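Local coordinates for protein endo-alpha-mannosidase (Bacteroides thetaiotaomicron, PDB 4ACY) that hydrolyses internal alpha-mannosidic linkages as a family 99 glycoside hydrolase, an activity consistent with a part in N-glycan processing, at residues 185-190 / 221-226; 206-211 / 239-244. All coordinates share one frame; numbering follows the deposited sequence.

The four segments alternate along the chain, 185-190, 206-211, 221-226 and 239-244, so the two contacts cross within one eight-stranded parallel barrel. Contact 1 pairs the starts of neighbouring strands 189-192 and 223-227. Contact 2 sets the end of helix 200-207, which links those strands, against the loop from helix 235-239 into the next strand, 244-246. Their centres lie about 12 Å apart, and they touch directly: Phe224 O approaches Asp243 N at 2.9 Å, a probable hydrogen bond, and the rings of Phe224 and Phe207 stack. Both therefore build the end of the barrel where strands begin; in TIM barrels the active site lies at the other end.

Contact 1. Residues 185-190 / 221-226; sequences HGKPLF and DGLFIG
Lys187 starts across from Gly222, its CB 4.0 Å from Gly222 CA. Beyond CG the chain runs extended, crossing the Leu223 side chain at about a right angle; CD passes Leu223 CG at 4.1 Å, and NZ donates to a water (2.8 Å) that in turn donates to Gly222 O. From there the segments form a parallel ladder between the outer strands of the beta-alpha-beta unit 189-192, 200-207, 223-227 of the TIM barrel. The evidence is three backbone hydrogen bonds of 2.8 Å: Leu223 N to Pro188 O, Phe190 N to Leu223 O, and Ile225 N to Phe190 O. The straightest is that of Phe190 N, at 169°. Leu189, Leu223 and Ile225 face the barrel interior, where Leu189 CD2 meets Ile225 CG1 at 3.9 Å and both residues reach Ile278 of strand 276-281. Phe190 and Phe224 point outward, side by side, toward Ile168 of helix 161-175. Their planes are nearly parallel (16°) but so offset that the rings overlap little, centroids 5.4 Å apart. A solvated Lys187 NZ, 5.7 Å from Asp221 OD2 and so not salt-bridged, thus gives way to buried apolar packing on a backbone joined by cross-strand hydrogen bonds.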
ATOM      1  N   HIS A 185      12.843  -0.776  14.979  1.00 23.61           N
ATOM      2  CA  HIS A 185      13.236  -0.270  16.306  1.00 24.31           C
ATOM      3  C   HIS A 185      12.399  -0.967  17.395  1.00 24.61           C
ATOM      4  O   HIS A 185      11.938  -0.339  18.360  1.00 26.24           O
ATOM      5  CB  HIS A 185      13.111   1.265  16.365  1.00 25.38           C
ATOM      6  N   GLY A 186      12.169  -2.266  17.202  1.00 23.70           N
ATOM      7  CA  GLY A 186      11.446  -3.095  18.167  1.00 23.16           C
ATOM      8  C   GLY A 186       9.932  -2.992  18.221  1.00 23.20           C
ATOM      9  O   GLY A 186       9.309  -3.555  19.122  1.00 22.42           O
ATOM     10  N   LYS A 187       9.326  -2.290  17.262  1.00 22.54           N
ATOM     11  CA  LYS A 187       7.884  -2.063  17.316  1.00 22.79           C
ATOM     12  C   LYS A 187       7.202  -2.425  16.004  1.00 21.61           C
ATOM     13  O   LYS A 187       7.751  -2.141  14.939  1.00 20.86           O
ATOM     14  CB  LYS A 187       7.581  -0.591  17.600  1.00 23.93           C
ATOM     15  CG  LYS A 187       7.802  -0.158  19.035  1.00 25.38           C
ATOM     16  CD  LYS A 187       7.514   1.334  19.176  1.00 26.00           C
ATOM     17  CE  LYS A 187       8.306   1.917  20.331  1.00 26.56           C
ATOM     18  NZ  LYS A 187       8.013   3.355  20.535  1.00 26.89           N
ATOM     19  N   PRO A 188       5.996  -3.012  16.088  1.00 21.10           N
ATOM     20  CA  PRO A 188       5.211  -3.235  14.873  1.00 20.31           C
ATOM     21  C   PRO A 188       4.854  -1.894  14.257  1.00 19.69           C
ATOM     22  O   PRO A 188       4.800  -0.890  14.961  1.00 19.76           O
ATOM     23  CB  PRO A 188       3.942  -3.931  15.366  1.00 21.19           C
ATOM     24  CG  PRO A 188       4.129  -4.193  16.823  1.00 21.61           C
ATOM     25  CD  PRO A 188       5.267  -3.382  17.317  1.00 21.62           C
ATOM     26  N   LEU A 189       4.595  -1.888  12.957  1.00 18.79           N
ATOM     27  CA  LEU A 189       4.203  -0.668  12.272  1.00 18.53           C
ATOM     28  C   LEU A 189       2.843  -0.885  11.619  1.00 17.29           C
ATOM     29  O   LEU A 189       2.643  -1.907  10.968  1.00 17.24           O
ATOM     30  CB  LEU A 189       5.263  -0.291  11.232  1.00 19.67           C
ATOM     31  CG  LEU A 189       5.087   1.135  10.696  1.00 20.12           C
ATOM     32  CD1 LEU A 189       6.408   1.855  10.551  1.00 21.83           C
ATOM     33  CD2 LEU A 189       4.346   1.063   9.387  1.00 21.45           C
ATOM     34  N   PHE A 190       1.911   0.059  11.821  1.00 15.95           N
ATOM     35  CA  PHE A 190       0.592   0.010  11.190  1.00 15.53           C
ATOM     36  C   PHE A 190       0.358   1.303  10.408  1.00 15.31           C
ATOM     37  O   PHE A 190       0.505   2.409  10.969  1.00 15.05           O
ATOM     38  CB  PHE A 190      -0.503  -0.102  12.257  1.00 15.77           C
ATOM     39  CG  PHE A 190      -0.516  -1.410  13.000  1.00 15.73           C
ATOM     40  CD1 PHE A 190       0.304  -1.602  14.115  1.00 16.11           C
ATOM     41  CD2 PHE A 190      -1.366  -2.434  12.610  1.00 16.10           C
ATOM     42  CE1 PHE A 190       0.277  -2.825  14.822  1.00 16.48           C
ATOM     43  CE2 PHE A 190      -1.391  -3.654  13.296  1.00 16.18           C
ATOM     44  CZ  PHE A 190      -0.568  -3.849  14.409  1.00 16.15           C
ATOM     45  N   ASP A 221       1.197  -2.074  21.697  1.00 20.02           N
ATOM     46  CA  ASP A 221       1.790  -0.811  21.302  1.00 20.05           C
ATOM     47  C   ASP A 221       2.563  -1.007  19.996  1.00 19.97           C
ATOM     48  O   ASP A 221       2.846  -2.135  19.585  1.00 21.10           O
ATOM     49  CB  ASP A 221       2.723  -0.271  22.408  1.00 20.00           C
ATOM     50  CG  ASP A 221       2.846   1.235  22.380  1.00 20.39           C
ATOM     51  OD1 ASP A 221       2.430   1.863  21.382  1.00 20.39           O
ATOM     52  OD2 ASP A 221       3.360   1.812  23.354  1.00 19.84           O
ATOM     53  N   GLY A 222       2.910   0.095  19.353  1.00 19.78           N
ATOM     54  CA  GLY A 222       3.663   0.032  18.111  1.00 19.42           C
ATOM     55  C   GLY A 222       3.762   1.410  17.516  1.00 18.97           C
ATOM     56  O   GLY A 222       3.661   2.408  18.222  1.00 18.98           O
ATOM     57  N   LEU A 223       3.985   1.454  16.210  1.00 18.14           N
ATOM     58  CA  LEU A 223       4.116   2.706  15.501  1.00 17.63           C
ATOM     59  C   LEU A 223       2.908   2.809  14.589  1.00 17.10           C
ATOM     60  O   LEU A 223       2.703   1.970  13.712  1.00 16.70           O
ATOM     61  CB  LEU A 223       5.404   2.718  14.679  1.00 18.00           C
ATOM     62  CG  LEU A 223       6.732   2.748  15.457  1.00 18.37           C
ATOM     63  CD1 LEU A 223       7.867   2.355  14.532  1.00 19.31           C
ATOM     64  CD2 LEU A 223       7.009   4.110  16.118  1.00 19.49           C
ATOM     65  N   PHE A 224       2.096   3.825  14.834  1.00 16.70           N
ATOM     66  CA  PHE A 224       0.860   4.024  14.099  1.00 16.43           C
ATOM     67  C   PHE A 224       0.992   5.237  13.206  1.00 16.15           C
ATOM     68  O   PHE A 224       1.274   6.349  13.659  1.00 15.49           O
ATOM     69  CB  PHE A 224      -0.287   4.141  15.100  1.00 16.48           C
ATOM     70  CG  PHE A 224      -0.385   2.939  15.994  1.00 16.50           C
ATOM     71  CD1 PHE A 224      -0.978   1.768  15.532  1.00 16.51           C
ATOM     72  CD2 PHE A 224       0.182   2.960  17.276  1.00 16.40           C
ATOM     73  CE1 PHE A 224      -1.032   0.636  16.344  1.00 16.49           C
ATOM     74  CE2 PHE A 224       0.124   1.841  18.092  1.00 16.36           C
ATOM     75  CZ  PHE A 224      -0.487   0.677  17.633  1.00 16.62           C
ATOM     76  N   ILE A 225       0.782   4.995  11.917  1.00 15.72           N
ATOM     77  CA  ILE A 225       1.108   5.933  10.871  1.00 15.22           C
ATOM     78  C   ILE A 225      -0.176   6.342  10.164  1.00 15.46           C
ATOM     79  O   ILE A 225      -0.803   5.530   9.469  1.00 15.30           O
ATOM     80  CB  ILE A 225       2.107   5.283   9.839  1.00 15.12           C
ATOM     81  CG1 ILE A 225       3.336   4.669  10.550  1.00 15.24           C
ATOM     82  CG2 ILE A 225       2.489   6.271   8.740  1.00 15.19           C
ATOM     83  CD1 ILE A 225       4.223   5.663  11.327  1.00 15.27           C
ATOM     84  N   GLY A 226      -0.566   7.603  10.339  1.00 15.42           N
ATOM     85  CA  GLY A 226      -1.801   8.118   9.720  1.00 15.73           C
ATOM     86  C   GLY A 226      -1.609   8.703   8.334  1.00 16.00           C
ATOM     87  O   GLY A 226      -0.520   9.151   7.970  1.00 15.95           O
TER
HETATM   88  O   HOH W   1       5.305   3.794  19.979  1.00 29.59           O

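Contact 2. Residues 206-211 / 239-244; sequences LFAAGG and TACMDG
Ala208 O is gripped twice, by Gly211 N at 3.0 Å, closing a type I turn, and by Ser214 OG, while the methyl CB of Ala208 rests 3.7 Å from Cys241 SG. The segments are the ends of successive helices of a TIM barrel: helix 200-207 stops at Phe207, and helix 235-239 is closed by a Schellman motif in which Cys241 has positive phi (64°). They share no direct hydrogen bond, but one arginine ties them together: Arg216 NH2 donates to Cys241 O, and NE of the same guanidinium to Phe207 O. Phe207 carries most of the packing. Its CB lies 3.4 Å from Cys241 O. CG is anti to the carbonyl carbon (chi1 -63°), and Ala240 O sits at the ring's edge, in its plane, 3.7 Å from Phe207 CD2. Farther out, selenomethionine Met242 crosses the ring obliquely, CG 4.0 Å from Phe207 CD2 and CE 4.1 Å from Phe207 CE2. Leu206 CG lies 3.7 Å above one face of the Phe207 ring, toward the rim. An alanine at Phe207 would keep the CB contacts but would probably open a gap between Met242 and the stacked Phe224, leaving both side chains freer to shift. At the helix end Cys241 CB packs against the Phe207 carbonyl, 3.5 Å from Phe207 O.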
ATOM      1  N   LEU A 206      -7.112   6.230  21.924  1.00 21.34           N
ATOM      2  CA  LEU A 206      -6.405   5.000  21.607  1.00 20.82           C
ATOM      3  C   LEU A 206      -4.879   5.170  21.669  1.00 20.10           C
ATOM      4  O   LEU A 206      -4.172   4.243  22.081  1.00 20.12           O
ATOM      5  CB  LEU A 206      -6.827   4.520  20.201  1.00 20.77           C
ATOM      6  CG  LEU A 206      -6.211   3.222  19.697  1.00 20.88           C
ATOM      7  CD1 LEU A 206      -6.656   2.090  20.601  1.00 21.68           C
ATOM      8  CD2 LEU A 206      -6.619   2.948  18.240  1.00 20.98           C
ATOM      9  N   PHE A 207      -4.380   6.347  21.283  1.00 20.03           N
ATOM     10  CA  PHE A 207      -2.939   6.538  21.072  1.00 20.26           C
ATOM     11  C   PHE A 207      -2.221   7.452  22.080  1.00 20.86           C
ATOM     12  O   PHE A 207      -0.994   7.478  22.112  1.00 19.98           O
ATOM     13  CB  PHE A 207      -2.653   7.035  19.644  1.00 20.13           C
ATOM     14  CG  PHE A 207      -3.041   6.068  18.556  1.00 20.20           C
ATOM     15  CD1 PHE A 207      -2.808   4.700  18.688  1.00 20.21           C
ATOM     16  CD2 PHE A 207      -3.612   6.542  17.370  1.00 20.07           C
ATOM     17  CE1 PHE A 207      -3.153   3.810  17.665  1.00 20.38           C
ATOM     18  CE2 PHE A 207      -3.956   5.655  16.343  1.00 19.96           C
ATOM     19  CZ  PHE A 207      -3.735   4.293  16.497  1.00 20.03           C
ATOM     20  N   ALA A 208      -2.965   8.233  22.864  1.00 21.74           N
ATOM     21  CA  ALA A 208      -2.348   9.000  23.961  1.00 23.29           C
ATOM     22  C   ALA A 208      -2.016   8.058  25.112  1.00 23.81           C
ATOM     23  O   ALA A 208      -2.741   7.096  25.368  1.00 23.77           O
ATOM     24  CB  ALA A 208      -3.268  10.123  24.436  1.00 23.46           C
ATOM     25  N   ALA A 209      -0.913   8.325  25.805  1.00 25.74           N
ATOM     26  CA  ALA A 209      -0.508   7.503  26.953  1.00 27.17           C
ATOM     27  C   ALA A 209      -1.660   7.351  27.957  1.00 28.30           C
ATOM     28  O   ALA A 209      -1.946   6.248  28.415  1.00 29.91           O
ATOM     29  CB  ALA A 209       0.727   8.101  27.628  1.00 27.94           C
ATOM     30  N   GLY A 210      -2.335   8.456  28.260  1.00 28.82           N
ATOM     31  CA  GLY A 210      -3.450   8.444  29.212  1.00 29.43           C
ATOM     32  C   GLY A 210      -4.808   8.120  28.617  1.00 29.49           C
ATOM     33  O   GLY A 210      -5.815   8.115  29.334  1.00 30.07           O
ATOM     34  N   GLY A 211      -4.845   7.831  27.312  1.00 28.72           N
ATOM     35  CA  GLY A 211      -6.108   7.577  26.613  1.00 27.63           C
ATOM     36  C   GLY A 211      -6.990   6.518  27.244  1.00 27.26           C
ATOM     37  O   GLY A 211      -6.499   5.508  27.754  1.00 27.14           O
ATOM     38  N   THR A 239      -1.941  15.802  17.532  1.00 24.31           N
ATOM     39  CA  THR A 239      -3.133  15.770  18.374  1.00 23.89           C
ATOM     40  C   THR A 239      -3.703  14.357  18.500  1.00 23.11           C
ATOM     41  O   THR A 239      -4.202  13.964  19.558  1.00 23.21           O
ATOM     42  CB  THR A 239      -4.212  16.724  17.832  1.00 24.67           C
ATOM     43  OG1 THR A 239      -3.644  18.033  17.716  1.00 25.56           O
ATOM     44  CG2 THR A 239      -5.425  16.761  18.758  1.00 25.33           C
ATOM     45  N   ALA A 240      -3.620  13.601  17.406  1.00 21.51           N
ATOM     46  CA  ALA A 240      -4.087  12.220  17.397  1.00 20.99           C
ATOM     47  C   ALA A 240      -3.137  11.290  18.156  1.00 20.55           C
ATOM     48  O   ALA A 240      -3.479  10.135  18.412  1.00 20.33           O
ATOM     49  CB  ALA A 240      -4.254  11.735  15.954  1.00 20.72           C
ATOM     50  N   CYS A 241      -1.951  11.794  18.493  1.00 21.07           N
ATOM     51  CA  CYS A 241      -0.905  11.024  19.185  1.00 21.56           C
ATOM     52  C   CYS A 241      -0.376   9.856  18.352  1.00 21.44           C
ATOM     53  O   CYS A 241       0.096   8.850  18.888  1.00 20.81           O
ATOM     54  CB  CYS A 241      -1.374  10.543  20.567  1.00 22.22           C
ATOM     55  SG  CYS A 241      -1.665  11.931  21.693  1.00 24.52           S
HETATM   56  N   MSE A 242      -0.446  10.003  17.032  1.00 21.67           N
HETATM   57  CA  MSE A 242       0.155   9.026  16.144  1.00 21.43           C
HETATM   58  C   MSE A 242       1.656   9.194  16.113  1.00 20.80           C
HETATM   59  O   MSE A 242       2.184  10.250  16.465  1.00 20.86           O
HETATM   60  CB  MSE A 242      -0.416   9.174  14.745  1.00 22.80           C
HETATM   61  CG  MSE A 242      -1.868   8.982  14.755  1.00 24.26           C
HETATM   62 SE   MSE A 242      -2.630   9.578  13.088  1.00 29.35          SE
HETATM   63  CE  MSE A 242      -3.542   7.927  12.951  1.00 25.36           C
ATOM     64  N   ASP A 243       2.342   8.151  15.661  1.00 19.94           N
ATOM     65  CA  ASP A 243       3.799   8.146  15.620  1.00 19.63           C
ATOM     66  C   ASP A 243       4.373   8.709  14.341  1.00 19.36           C
ATOM     67  O   ASP A 243       5.571   9.006  14.266  1.00 20.02           O
ATOM     68  CB  ASP A 243       4.289   6.721  15.833  1.00 19.37           C
ATOM     69  CG  ASP A 243       3.800   6.166  17.132  1.00 19.69           C
ATOM     70  OD1 ASP A 243       4.431   6.475  18.169  1.00 20.82           O
ATOM     71  OD2 ASP A 243       2.767   5.468  17.136  1.00 18.72           O
ATOM     72  N   GLY A 244       3.525   8.839  13.328  1.00 19.14           N
ATOM     73  CA  GLY A 244       3.988   9.363  12.066  1.00 17.43           C
ATOM     74  C   GLY A 244       2.891   9.476  11.034  1.00 17.25           C
ATOM     75  O   GLY A 244       1.703   9.339  11.347  1.00 16.94           O
TER